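Side-chain contacts in uncharacterized HTH-type transcriptional regulator YydK (Bacillus subtilis subsp. subtilis, PDB 3BWG), which probably binds DNA and regulates transcription as a member of the GntR family, pairing a winged helix-turn-helix domain with a UTRA domain: residues Q9-I14 against E51-K56; T108-E113 against F216-I221; S160-I165 against L171-S176; R128-Y131 against L137-E140; T34-F39 against S44-S49. All coordinates share one frame; numbering follows the deposited sequence.

Interactions 1 and 5 lie in the GntR-type DNA-binding domain and share helix 43-55; their centres are 10 Å apart and they touch where Ile10 and Ile14 pack on Phe39. Interactions 2, 3 and 4 belong to the UTRA domain and reach one six-stranded antiparallel sheet, their centres 16 to 19 Å from one another. Along the chain, interaction 5 is nested within the loop closed by interaction 1, and interactions 4 and 3 follow in turn within the loop closed by interaction 2. Nearest atoms of the two groups stay about 13 Å or more apart, consistent with separate cores for the probable DNA-binding and effector-sensing domains.

Interaction 1. Residues Q9-I14 against E51-K56; sequences QIATEI and ELLEQK
This is an apolar helix-helix contact in the core of the winged helix-turn-helix domain, where the first helix, 6-20, packs against the end of helix 43-55, whose earlier turns belong to the predicted DNA-binding motif. The axes of the two short segments cross at -56° and approach to 9.9 Å, a gap spanned by one alanine and three branched side chains. Ala11 sits where the backbones come nearest, its CA 6.4 Å from the CA of Leu53. Its methyl group points at the other helix and meets two leucines: Ala11 CB lies 3.8 Å from Leu52 CD2 and somewhat farther from Leu53 CD1. That second methyl also rests against the backbone, with Leu53 CD1 3.9 Å from Ala11 O.

One turn on, Ile14 takes the other branch of Leu53. The two side chains cross obliquely, and with Ile14 CG2 anti to the backbone N, it is this short branch that faces helix 43-55. Leu53 thus straddles two successive turns of helix 6-20, one methyl on each. The contact between the segments is apolar packing; a long, weak ion pair of Lys56 with Glu15 lies beside it. Leu53 also touches Ile59 of the first wing strand. The shortest approach between the two segments is Ile14 CG2 to Leu53 CD2, 3.7 Å.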
# COMPACT_ATOMS: atom_id res chain seq x y z
N GLN B 9 19.27 -5.79 17.76
CA GLN B 9 20.26 -4.70 17.89
C GLN B 9 21.06 -4.49 16.59
O GLN B 9 21.24 -3.34 16.15
CB GLN B 9 21.18 -4.90 19.12
CG GLN B 9 22.32 -3.83 19.30
CD GLN B 9 21.84 -2.35 19.33
OE1 GLN B 9 20.67 -2.04 19.59
NE2 GLN B 9 22.77 -1.43 19.06
N ILE B 10 21.49 -5.59 15.97
CA ILE B 10 22.25 -5.56 14.72
C ILE B 10 21.39 -4.94 13.60
O ILE B 10 21.86 -4.06 12.87
CB ILE B 10 22.72 -6.99 14.28
CG1 ILE B 10 23.56 -7.73 15.35
CG2 ILE B 10 23.40 -6.93 12.90
CD1 ILE B 10 24.75 -7.01 15.88
N ALA B 11 20.15 -5.41 13.46
CA ALA B 11 19.18 -4.81 12.54
C ALA B 11 19.15 -3.28 12.66
O ALA B 11 19.29 -2.57 11.67
CB ALA B 11 17.81 -5.40 12.75
N THR B 12 19.04 -2.78 13.90
CA THR B 12 18.93 -1.35 14.13
C THR B 12 20.20 -0.57 13.75
O THR B 12 20.12 0.51 13.15
CB THR B 12 18.45 -1.06 15.59
OG1 THR B 12 17.06 -1.37 15.70
CG2 THR B 12 18.69 0.42 16.01
N GLU B 13 21.37 -1.14 14.05
CA GLU B 13 22.65 -0.51 13.71
C GLU B 13 22.86 -0.47 12.19
O GLU B 13 23.45 0.49 11.67
CB GLU B 13 23.81 -1.24 14.40
CG GLU B 13 23.71 -1.28 15.93
CD GLU B 13 25.03 -1.01 16.67
OE1 GLU B 13 26.06 -1.61 16.30
OE2 GLU B 13 25.02 -0.20 17.63
N ILE B 14 22.38 -1.50 11.50
CA ILE B 14 22.37 -1.56 10.03
C ILE B 14 21.49 -0.49 9.36
O ILE B 14 21.95 0.18 8.42
CB ILE B 14 22.00 -2.96 9.55
CG1 ILE B 14 23.19 -3.88 9.70
CG2 ILE B 14 21.54 -2.92 8.10
CD1 ILE B 14 22.86 -5.35 9.65
N GLU B 51 16.78 -11.14 7.70
CA GLU B 51 15.33 -11.45 7.48
C GLU B 51 14.44 -10.36 8.04
O GLU B 51 13.53 -9.88 7.35
CB GLU B 51 14.86 -12.78 8.08
CG GLU B 51 15.91 -13.83 8.32
CD GLU B 51 16.27 -14.64 7.08
OE1 GLU B 51 16.17 -15.91 7.15
OE2 GLU B 51 16.67 -14.01 6.06
N LEU B 52 14.70 -9.98 9.29
CA LEU B 52 13.96 -8.89 9.92
C LEU B 52 13.87 -7.65 9.02
O LEU B 52 12.77 -7.17 8.77
CB LEU B 52 14.59 -8.51 11.27
CG LEU B 52 13.90 -7.46 12.15
CD1 LEU B 52 12.41 -7.77 12.33
CD2 LEU B 52 14.61 -7.39 13.50
N LEU B 53 15.02 -7.16 8.57
CA LEU B 53 15.13 -5.99 7.69
C LEU B 53 14.33 -6.12 6.39
O LEU B 53 13.73 -5.15 5.91
CB LEU B 53 16.59 -5.78 7.33
CG LEU B 53 17.42 -4.68 7.97
CD1 LEU B 53 16.73 -3.92 9.11
CD2 LEU B 53 18.73 -5.28 8.38
N GLU B 54 14.37 -7.33 5.83
CA GLU B 54 13.75 -7.62 4.55
C GLU B 54 12.23 -7.55 4.70
O GLU B 54 11.57 -6.87 3.93
CB GLU B 54 14.20 -8.99 4.05
CG GLU B 54 13.56 -9.41 2.75
CD GLU B 54 14.52 -10.15 1.82
OE1 GLU B 54 15.49 -10.76 2.34
OE2 GLU B 54 14.30 -10.11 0.57
N GLN B 55 11.68 -8.24 5.71
CA GLN B 55 10.25 -8.16 6.01
C GLN B 55 9.83 -6.75 6.46
O GLN B 55 8.67 -6.36 6.31
CB GLN B 55 9.83 -9.25 7.00
CG GLN B 55 10.27 -9.03 8.43
CD GLN B 55 10.43 -10.33 9.22
OE1 GLN B 55 10.44 -11.43 8.65
NE2 GLN B 55 10.60 -10.20 10.53
N LYS B 56 10.78 -5.98 6.97
CA LYS B 56 10.59 -4.55 7.27
C LYS B 56 10.68 -3.63 6.02
O LYS B 56 10.49 -2.40 6.12
CB LYS B 56 11.62 -4.14 8.33
CG LYS B 56 11.37 -2.83 9.06
CD LYS B 56 12.22 -2.78 10.33
CE LYS B 56 11.66 -1.83 11.38
NZ LYS B 56 11.64 -0.40 10.94

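Interaction 2. Residues T108-E113 against F216-I221; sequences TPEAAE and FDYSKI
Glu110 lays its side chain across the outer end of the Tyr218 ring, the two crossing at about a right angle, with Glu110 CG 3.8 Å from Tyr218 CE2. The chain is extended, CG anti to the backbone N (chi1 171°), and this carries the carboxylate out from helix 109-114 to strand 215-224 of the UTRA domain sheet. There it meets Lys220, which comes from the opposite direction and bends at its last two torsions. Lys220 NZ forms a salt bridge with Glu110 OE2 at 3.0 Å, reaching the syn side of that oxygen 21° out of the carboxylate plane; a weak bond from Lys220 NZ to Glu110 OE1, 3.5 Å, accompanies it.

Nearer the helix backbone, Ala111 rests beside the inner part of the same ring, its CA 3.8 Å and its CB 4.0 Å from Tyr218 CD2. The helix begins just before, where Thr108 acts as N-cap: Ala111 N donates to Thr108 OG1 over 3.1 Å. Tyr218 and Lys220, two apart on the strand, both turn toward the helix and so form the seat on which its first turn packs.

Further partners lie on strand 200-210. Tyr218 OH is hydrogen-bonded to Glu205, and Lys220 NZ to the hydroxyl of Tyr203. Because the carboxylates of Glu110 and Glu205 also lie close together, the ammonium of Lys220 probably offsets part of the negative charge gathered around the tyrosine hydroxyl.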
# COMPACT_ATOMS: atom_id res chain seq x y z
N THR B 108 -23.14 4.44 14.35
CA THR B 108 -23.93 4.54 13.15
C THR B 108 -24.08 3.12 12.51
O THR B 108 -23.35 2.20 12.84
CB THR B 108 -23.30 5.49 12.12
OG1 THR B 108 -22.05 4.97 11.66
CG2 THR B 108 -23.08 6.91 12.71
N PRO B 109 -25.09 2.94 11.65
CA PRO B 109 -25.14 1.66 10.91
C PRO B 109 -23.85 1.33 10.15
O PRO B 109 -23.34 0.22 10.28
CB PRO B 109 -26.31 1.87 9.95
CG PRO B 109 -27.17 2.85 10.67
CD PRO B 109 -26.26 3.78 11.39
N GLU B 110 -23.33 2.29 9.39
CA GLU B 110 -22.03 2.18 8.76
C GLU B 110 -20.86 1.73 9.69
O GLU B 110 -20.05 0.87 9.32
CB GLU B 110 -21.69 3.51 8.09
CG GLU B 110 -20.26 3.59 7.58
CD GLU B 110 -19.88 5.00 7.13
OE1 GLU B 110 -19.48 5.15 5.96
OE2 GLU B 110 -20.04 5.95 7.92
N ALA B 111 -20.76 2.29 10.88
CA ALA B 111 -19.61 1.94 11.74
C ALA B 111 -19.82 0.53 12.28
O ALA B 111 -18.86 -0.22 12.48
CB ALA B 111 -19.42 2.91 12.87
N ALA B 112 -21.08 0.20 12.54
CA ALA B 112 -21.46 -1.10 13.12
C ALA B 112 -21.07 -2.21 12.15
O ALA B 112 -20.52 -3.25 12.55
CB ALA B 112 -22.98 -1.15 13.39
N GLU B 113 -21.34 -1.96 10.87
CA GLU B 113 -21.08 -2.91 9.81
C GLU B 113 -19.58 -3.05 9.60
O GLU B 113 -19.08 -4.16 9.49
CB GLU B 113 -21.81 -2.49 8.52
CG GLU B 113 -23.36 -2.67 8.57
CD GLU B 113 -24.05 -2.18 7.29
OE1 GLU B 113 -23.34 -1.64 6.40
OE2 GLU B 113 -25.31 -2.28 7.16
N PHE B 216 -11.42 -3.55 15.36
CA PHE B 216 -11.44 -2.74 16.60
C PHE B 216 -11.60 -1.24 16.36
O PHE B 216 -12.00 -0.51 17.28
CB PHE B 216 -10.21 -3.02 17.50
CG PHE B 216 -8.89 -2.48 16.96
CD1 PHE B 216 -8.45 -1.19 17.28
CD2 PHE B 216 -8.09 -3.27 16.15
CE1 PHE B 216 -7.25 -0.68 16.80
CE2 PHE B 216 -6.86 -2.77 15.64
CZ PHE B 216 -6.45 -1.46 15.98
N ASP B 217 -11.30 -0.78 15.13
CA ASP B 217 -11.25 0.66 14.79
C ASP B 217 -11.70 0.88 13.33
O ASP B 217 -11.17 0.27 12.42
CB ASP B 217 -9.82 1.18 15.04
CG ASP B 217 -9.54 2.59 14.46
OD1 ASP B 217 -10.43 3.33 14.05
OD2 ASP B 217 -8.37 3.00 14.49
N TYR B 218 -12.74 1.69 13.12
CA TYR B 218 -13.15 2.13 11.82
C TYR B 218 -12.97 3.63 11.84
O TYR B 218 -13.51 4.31 12.73
CB TYR B 218 -14.63 1.80 11.58
CG TYR B 218 -15.20 2.39 10.33
CD1 TYR B 218 -14.64 2.09 9.09
CD2 TYR B 218 -16.32 3.23 10.38
CE1 TYR B 218 -15.15 2.64 7.93
CE2 TYR B 218 -16.84 3.76 9.23
CZ TYR B 218 -16.27 3.45 8.01
OH TYR B 218 -16.81 3.96 6.84
N SER B 219 -12.24 4.14 10.87
CA SER B 219 -12.01 5.58 10.78
C SER B 219 -12.33 6.12 9.38
O SER B 219 -12.27 5.40 8.35
CB SER B 219 -10.57 5.91 11.19
OG SER B 219 -9.69 5.57 10.16
N LYS B 220 -12.71 7.40 9.36
CA LYS B 220 -13.05 8.15 8.16
C LYS B 220 -12.22 9.40 8.18
O LYS B 220 -12.37 10.22 9.09
CB LYS B 220 -14.52 8.51 8.20
CG LYS B 220 -15.40 7.28 8.06
CD LYS B 220 -16.78 7.47 8.69
CE LYS B 220 -17.51 8.67 8.16
NZ LYS B 220 -18.36 8.30 7.00
N ILE B 221 -11.34 9.56 7.20
CA ILE B 221 -10.40 10.67 7.21
C ILE B 221 -10.33 11.43 5.89
O ILE B 221 -10.29 10.84 4.81
CB ILE B 221 -9.02 10.19 7.58
CG1 ILE B 221 -9.08 9.35 8.88
CG2 ILE B 221 -8.05 11.43 7.74
CD1 ILE B 221 -7.75 8.87 9.42

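Interaction 3. Residues S160-I165 against L171-S176; sequences SIFHYI and LKIGFS
Helix 161-167 and the chain leading into strand 173-184 are tied at the backbone by Leu171 N donating to Ile165 O, 3.0 Å and 164° at the hydrogen, while the CA atoms of Phe162 and Ile173 stand 8.2 Å apart farther along. The unit is a helix-to-strand connection of the UTRA domain, in which the helix lies against the sheet that its own following strand enters. At the near end, Leu171 and Ile165 slant across each other, Leu171 CB 3.8 Å from Ile165 CG2, and Leu171 CD1 leans on the same methyl. Ile165 turns this short branch to segment 171-176, where it touches both Leu171, just before the strand, and Ile173.

Ile173 reaches both helix residues with one methyl. Its longer branch points away from the carbonyl carbon (chi1 -56°) and continues extended at chi2, which carries CD1 to within 3.8 Å of Ile165 CG2 and over one face of the Phe162 ring. Phe162 is one turn before Ile165, and the methyl of Ile173 touches both.

Residues of the sheet add to the cluster: Ile165 and Ile173 both pack on Phe216 of strand 215-224, and Phe162 meets Phe208 edge-to-face. A little farther along the strand, Ser176 pairs with a strand of the second subunit, which carries the sheet across the interface. On the phenylalanine, the CH-pi contact places Ile173 CD1 4.2 Å from the Phe162 ring centroid, 27° off the ring normal.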
# COMPACT_ATOMS: atom_id res chain seq x y z
N SER B 160 -1.04 9.26 20.18
CA SER B 160 -1.18 8.03 19.39
C SER B 160 -2.10 7.03 20.07
O SER B 160 -1.76 6.39 21.08
CB SER B 160 0.19 7.39 19.12
OG SER B 160 0.01 6.33 18.20
N ILE B 161 -3.29 6.88 19.51
CA ILE B 161 -4.25 5.93 20.06
C ILE B 161 -3.70 4.47 19.96
O ILE B 161 -3.83 3.71 20.90
CB ILE B 161 -5.66 6.10 19.34
CG1 ILE B 161 -6.19 7.53 19.57
CG2 ILE B 161 -6.69 5.02 19.80
CD1 ILE B 161 -7.47 7.88 18.85
N PHE B 162 -3.08 4.12 18.83
CA PHE B 162 -2.51 2.78 18.62
C PHE B 162 -1.41 2.49 19.59
O PHE B 162 -1.25 1.34 20.00
CB PHE B 162 -1.96 2.62 17.21
CG PHE B 162 -3.03 2.36 16.18
CD1 PHE B 162 -4.38 2.42 16.50
CD2 PHE B 162 -2.69 2.13 14.87
CE1 PHE B 162 -5.36 2.21 15.56
CE2 PHE B 162 -3.70 1.93 13.91
CZ PHE B 162 -5.02 1.96 14.28
N HIS B 163 -0.64 3.53 19.94
CA HIS B 163 0.33 3.37 21.02
C HIS B 163 -0.29 2.88 22.32
O HIS B 163 0.26 1.97 22.90
CB HIS B 163 1.19 4.62 21.27
CG HIS B 163 2.27 4.37 22.29
ND1 HIS B 163 3.46 3.75 21.99
CD2 HIS B 163 2.29 4.59 23.63
CE1 HIS B 163 4.19 3.64 23.09
NE2 HIS B 163 3.49 4.12 24.10
N TYR B 164 -1.40 3.48 22.77
CA TYR B 164 -2.05 3.08 24.02
C TYR B 164 -2.61 1.66 23.91
O TYR B 164 -2.55 0.86 24.84
CB TYR B 164 -3.16 4.07 24.39
CG TYR B 164 -4.24 3.56 25.33
CD1 TYR B 164 -3.99 3.34 26.71
CD2 TYR B 164 -5.55 3.29 24.84
CE1 TYR B 164 -5.02 2.83 27.58
CE2 TYR B 164 -6.57 2.79 25.67
CZ TYR B 164 -6.31 2.57 27.04
OH TYR B 164 -7.39 2.12 27.83
N ILE B 165 -3.15 1.37 22.73
CA ILE B 165 -3.79 0.10 22.45
C ILE B 165 -2.79 -1.02 22.62
O ILE B 165 -3.11 -2.02 23.26
CB ILE B 165 -4.44 0.13 21.06
CG1 ILE B 165 -5.61 1.12 21.14
CG2 ILE B 165 -4.89 -1.30 20.62
CD1 ILE B 165 -6.47 1.19 19.89
N LEU B 171 -3.01 -5.05 23.48
CA LEU B 171 -3.64 -5.67 22.32
C LEU B 171 -2.68 -5.79 21.14
O LEU B 171 -1.77 -4.98 20.99
CB LEU B 171 -4.88 -4.87 21.89
CG LEU B 171 -5.99 -4.90 22.93
CD1 LEU B 171 -7.09 -3.96 22.54
CD2 LEU B 171 -6.51 -6.31 23.14
N LYS B 172 -2.92 -6.78 20.29
CA LYS B 172 -2.04 -7.06 19.18
C LYS B 172 -2.78 -6.67 17.91
O LYS B 172 -3.78 -7.30 17.52
CB LYS B 172 -1.61 -8.54 19.19
CG LYS B 172 -1.09 -9.04 20.55
CD LYS B 172 0.29 -8.42 20.89
CE LYS B 172 0.48 -8.25 22.41
NZ LYS B 172 0.32 -9.52 23.19
N ILE B 173 -2.29 -5.61 17.29
CA ILE B 173 -2.89 -5.00 16.11
C ILE B 173 -2.45 -5.77 14.86
O ILE B 173 -1.27 -5.98 14.64
CB ILE B 173 -2.52 -3.49 16.06
CG1 ILE B 173 -2.98 -2.81 17.38
CG2 ILE B 173 -3.03 -2.82 14.73
CD1 ILE B 173 -2.86 -1.24 17.46
N GLY B 174 -3.40 -6.22 14.05
CA GLY B 174 -3.07 -7.05 12.91
C GLY B 174 -3.38 -6.30 11.62
O GLY B 174 -3.04 -5.12 11.48
N PHE B 175 -4.05 -6.98 10.68
CA PHE B 175 -4.22 -6.45 9.35
C PHE B 175 -5.26 -5.33 9.30
O PHE B 175 -6.09 -5.19 10.22
CB PHE B 175 -4.56 -7.58 8.38
CG PHE B 175 -5.83 -8.33 8.72
CD1 PHE B 175 -7.04 -7.95 8.17
CD2 PHE B 175 -5.80 -9.45 9.56
CE1 PHE B 175 -8.22 -8.65 8.46
CE2 PHE B 175 -6.98 -10.17 9.87
CZ PHE B 175 -8.19 -9.75 9.33
N SER B 176 -5.19 -4.53 8.24
CA SER B 176 -6.13 -3.47 7.99
C SER B 176 -6.48 -3.40 6.49
O SER B 176 -5.66 -3.70 5.63
CB SER B 176 -5.55 -2.10 8.42
OG SER B 176 -4.25 -1.99 7.88

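Interaction 4. Residues R128-Y131 against L137-E140; sequences RVRY and LCYE
A beta hairpin of the UTRA domain, strands 123-132 and 135-145, contains this contact, and a classic beta bulge marks it close to the turn. Leu137 and Cys138 both face Arg130: Arg130 O accepts from Leu137 N at 2.7 Å and, weakly, from Cys138 N. From the bulge the antiparallel ladder continues through the hydrogen-bonded pair Arg130-Cys138, the non-hydrogen-bonded pair Val129-Tyr139 and the hydrogen-bonded pair Arg128-Glu140.

On the sheet face carrying Arg128, Arg130, Cys138 and Glu140, polar groups lie buried. Arg128 and Glu140 run side by side, and the arginine stays extended from CG to NE. Two of its nitrogens converge on a single oxygen, Glu140 OE2, NE at 2.9 Å and NH2 at 3.2 Å. OE2 lies near the guanidinium plane, yet NE meets it from well above the carboxylate plane, the two planes being 59° apart. Replacing Arg128 with a leucine would probably cost Glu140 OE2 both of its guanidinium donors, with only the more distant charge of Arg130 nearby, and leave the carbonyls of Val157 and His159, which bond NH1, short of a donor.

Arg130 bends at chi3 (70°), bringing its NE over the centre of the Arg128 guanidinium. Its charge is met by Glu91, and its NE by the hydroxyl of Ser97; Glu140 OE1 in turn bonds Ser142. The aliphatic part of Arg130 flanks the cysteine, with Arg130 CG 3.6 Å from Cys138 SG.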
# COMPACT_ATOMS: atom_id res chain seq x y z
N ARG B 128 -11.50 14.54 15.47
CA ARG B 128 -10.31 15.34 15.71
C ARG B 128 -9.70 15.90 14.42
O ARG B 128 -9.83 15.32 13.32
CB ARG B 128 -9.28 14.57 16.57
CG ARG B 128 -8.49 13.49 15.88
CD ARG B 128 -7.66 12.67 16.85
NE ARG B 128 -7.17 11.48 16.15
CZ ARG B 128 -6.14 10.73 16.51
NH1 ARG B 128 -5.45 11.02 17.61
NH2 ARG B 128 -5.81 9.69 15.76
N VAL B 129 -9.08 17.05 14.56
CA VAL B 129 -8.30 17.62 13.48
C VAL B 129 -6.88 17.36 13.89
O VAL B 129 -6.50 17.53 15.08
CB VAL B 129 -8.57 19.14 13.28
CG1 VAL B 129 -7.71 19.75 12.11
CG2 VAL B 129 -10.07 19.38 13.05
N ARG B 130 -6.09 16.91 12.93
CA ARG B 130 -4.67 16.66 13.19
C ARG B 130 -3.79 17.63 12.41
O ARG B 130 -4.21 18.14 11.37
CB ARG B 130 -4.33 15.19 12.95
CG ARG B 130 -5.39 14.22 13.46
CD ARG B 130 -4.84 12.79 13.49
NE ARG B 130 -3.83 12.69 14.57
CZ ARG B 130 -2.96 11.69 14.69
NH1 ARG B 130 -2.98 10.69 13.80
NH2 ARG B 130 -2.10 11.67 15.71
N TYR B 131 -2.60 17.93 12.95
CA TYR B 131 -1.67 18.94 12.39
C TYR B 131 -0.24 18.41 12.24
O TYR B 131 0.27 17.68 13.09
CB TYR B 131 -1.61 20.20 13.26
CG TYR B 131 -2.92 20.89 13.50
CD1 TYR B 131 -3.21 22.13 12.92
CD2 TYR B 131 -3.88 20.31 14.33
CE1 TYR B 131 -4.47 22.78 13.16
CE2 TYR B 131 -5.10 20.93 14.58
CZ TYR B 131 -5.41 22.13 13.99
OH TYR B 131 -6.65 22.65 14.28
N LEU B 137 -3.35 18.60 8.80
CA LEU B 137 -3.09 17.36 8.09
C LEU B 137 -4.40 16.69 7.63
O LEU B 137 -4.55 16.25 6.47
CB LEU B 137 -2.28 16.40 8.99
CG LEU B 137 -2.06 14.99 8.40
CD1 LEU B 137 -1.28 15.04 7.08
CD2 LEU B 137 -1.41 14.01 9.35
N CYS B 138 -5.35 16.59 8.55
CA CYS B 138 -6.57 15.86 8.31
C CYS B 138 -7.64 16.18 9.32
O CYS B 138 -7.38 16.80 10.35
CB CYS B 138 -6.32 14.34 8.29
SG CYS B 138 -5.77 13.63 9.88
N TYR B 139 -8.84 15.74 8.99
CA TYR B 139 -10.00 15.82 9.80
C TYR B 139 -10.45 14.35 9.84
O TYR B 139 -10.59 13.72 8.78
CB TYR B 139 -11.05 16.73 9.10
CG TYR B 139 -12.45 16.58 9.66
CD1 TYR B 139 -12.70 16.82 11.02
CD2 TYR B 139 -13.51 16.19 8.86
CE1 TYR B 139 -13.96 16.64 11.57
CE2 TYR B 139 -14.80 16.02 9.39
CZ TYR B 139 -15.02 16.26 10.76
OH TYR B 139 -16.28 16.12 11.33
N GLU B 140 -10.65 13.83 11.04
CA GLU B 140 -10.97 12.43 11.22
C GLU B 140 -12.16 12.14 12.14
O GLU B 140 -12.38 12.79 13.15
CB GLU B 140 -9.72 11.69 11.71
CG GLU B 140 -9.96 10.47 12.63
CD GLU B 140 -8.69 9.95 13.29
OE1 GLU B 140 -8.65 8.78 13.67
OE2 GLU B 140 -7.70 10.69 13.40

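Interaction 5. Residues T34-F39 against S44-S49; sequences TLMAQF and STITKS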
# COMPACT_ATOMS: atom_id res chain seq x y z
N THR B 34 31.47 -9.33 5.87
CA THR B 34 31.80 -7.97 6.37
C THR B 34 30.95 -7.60 7.58
O THR B 34 31.44 -7.06 8.58
CB THR B 34 31.67 -6.93 5.27
OG1 THR B 34 32.50 -7.33 4.17
CG2 THR B 34 32.13 -5.53 5.75
N LEU B 35 29.67 -7.95 7.50
CA LEU B 35 28.73 -7.74 8.59
C LEU B 35 29.06 -8.59 9.79
O LEU B 35 29.07 -8.09 10.92
CB LEU B 35 27.29 -8.01 8.11
CG LEU B 35 26.81 -7.12 6.96
CD1 LEU B 35 25.45 -7.62 6.40
CD2 LEU B 35 26.80 -5.62 7.39
N MSE B 36 29.34 -9.87 9.57
CA MSE B 36 29.80 -10.74 10.64
C MSE B 36 30.98 -10.11 11.35
O MSE B 36 30.97 -9.97 12.56
CB MSE B 36 30.22 -12.10 10.11
CG MSE B 36 29.04 -12.97 9.74
SE MSE B 36 29.74 -14.50 8.78
CE MSE B 36 29.27 -14.13 6.98
N ALA B 37 31.99 -9.70 10.58
CA ALA B 37 33.24 -9.21 11.14
C ALA B 37 32.97 -7.93 11.91
O ALA B 37 33.39 -7.79 13.05
CB ALA B 37 34.27 -8.98 10.06
N GLN B 38 32.20 -7.04 11.27
CA GLN B 38 31.72 -5.82 11.88
C GLN B 38 31.11 -6.01 13.28
O GLN B 38 31.65 -5.48 14.25
CB GLN B 38 30.71 -5.15 10.96
CG GLN B 38 30.36 -3.75 11.36
CD GLN B 38 29.45 -3.07 10.34
OE1 GLN B 38 28.85 -2.04 10.64
NE2 GLN B 38 29.37 -3.62 9.13
N PHE B 39 30.01 -6.75 13.39
CA PHE B 39 29.35 -6.89 14.68
C PHE B 39 29.84 -8.10 15.47
O PHE B 39 29.26 -8.46 16.50
CB PHE B 39 27.84 -6.95 14.48
CG PHE B 39 27.29 -5.87 13.60
CD1 PHE B 39 26.95 -4.62 14.13
CD2 PHE B 39 27.10 -6.09 12.23
CE1 PHE B 39 26.43 -3.62 13.32
CE2 PHE B 39 26.60 -5.09 11.41
CZ PHE B 39 26.25 -3.86 11.95
N SER B 44 24.77 -17.08 11.26
CA SER B 44 23.36 -17.28 11.58
C SER B 44 22.71 -16.04 12.23
O SER B 44 21.53 -15.77 12.03
CB SER B 44 23.21 -18.49 12.50
OG SER B 44 21.99 -18.43 13.21
N THR B 45 23.49 -15.32 13.04
CA THR B 45 23.01 -14.10 13.68
C THR B 45 22.79 -13.04 12.61
O THR B 45 21.74 -12.39 12.59
CB THR B 45 23.98 -13.64 14.80
OG1 THR B 45 24.00 -14.63 15.84
CG2 THR B 45 23.54 -12.31 15.42
N ILE B 46 23.73 -12.90 11.69
CA ILE B 46 23.55 -11.95 10.59
C ILE B 46 22.36 -12.32 9.68
O ILE B 46 21.59 -11.46 9.29
CB ILE B 46 24.85 -11.72 9.75
CG1 ILE B 46 25.93 -11.01 10.58
CG2 ILE B 46 24.55 -10.89 8.51
CD1 ILE B 46 25.56 -9.55 11.05
N THR B 47 22.22 -13.61 9.39
CA THR B 47 21.13 -14.10 8.53
C THR B 47 19.74 -13.73 9.10
O THR B 47 18.83 -13.35 8.35
CB THR B 47 21.30 -15.61 8.28
OG1 THR B 47 22.50 -15.81 7.53
CG2 THR B 47 20.15 -16.18 7.53
N LYS B 48 19.60 -13.80 10.43
CA LYS B 48 18.37 -13.41 11.14
C LYS B 48 18.12 -11.89 11.14
O LYS B 48 16.98 -11.44 11.08
CB LYS B 48 18.41 -13.94 12.58
CG LYS B 48 18.34 -15.45 12.70
CD LYS B 48 17.98 -15.89 14.13
CE LYS B 48 18.40 -17.34 14.42
NZ LYS B 48 17.77 -17.83 15.68
N SER B 49 19.19 -11.11 11.22
CA SER B 49 19.10 -9.66 11.10
C SER B 49 18.64 -9.28 9.69
O SER B 49 17.78 -8.41 9.50
CB SER B 49 20.44 -9.02 11.42
OG SER B 49 20.82 -9.31 12.75
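The Phe39 ring has Gln38 CG over the centre of one face, 3.9 Å above its plane, while Ile46 CD1 approaches obliquely near ring atom CD2, at 4.0 Å. Phe39 and Ile46 cross at about a right angle where helix 32-39 meets helix 43-55, the two helices of the predicted helix-turn-helix motif, whose segment axes lie 107° apart.

Ile46 is the hub of the contact. Its CG1 branch lies beside the backbone N (chi1 -67°), and a further bend at chi2 (-64°) lodges the terminal methyl against helix 32-39, Ile46 CD1 3.7 Å from Leu35 CB. The shorter branch, CG2, touches CB and CD1 of the same leucine. The isoleucine also meets Met36, a selenomethionine, with Ile46 CG1 3.8 Å from Met36 CG and 3.7 Å from Met36 N. An alanine at Ile46 is likely to open a gap between Leu35, Met36 and Phe39 and let the angle between the two helices drift.

Helix 6-20 adds to the core: Glu13 packs on Phe39, and Ser49 touches Ile10. No hydrogen bond joins the two segments themselves, which suggests that the probable recognition helix is held against helix 32-39 mainly by hydrophobic packing around Ile46, rather than by any polar link between them.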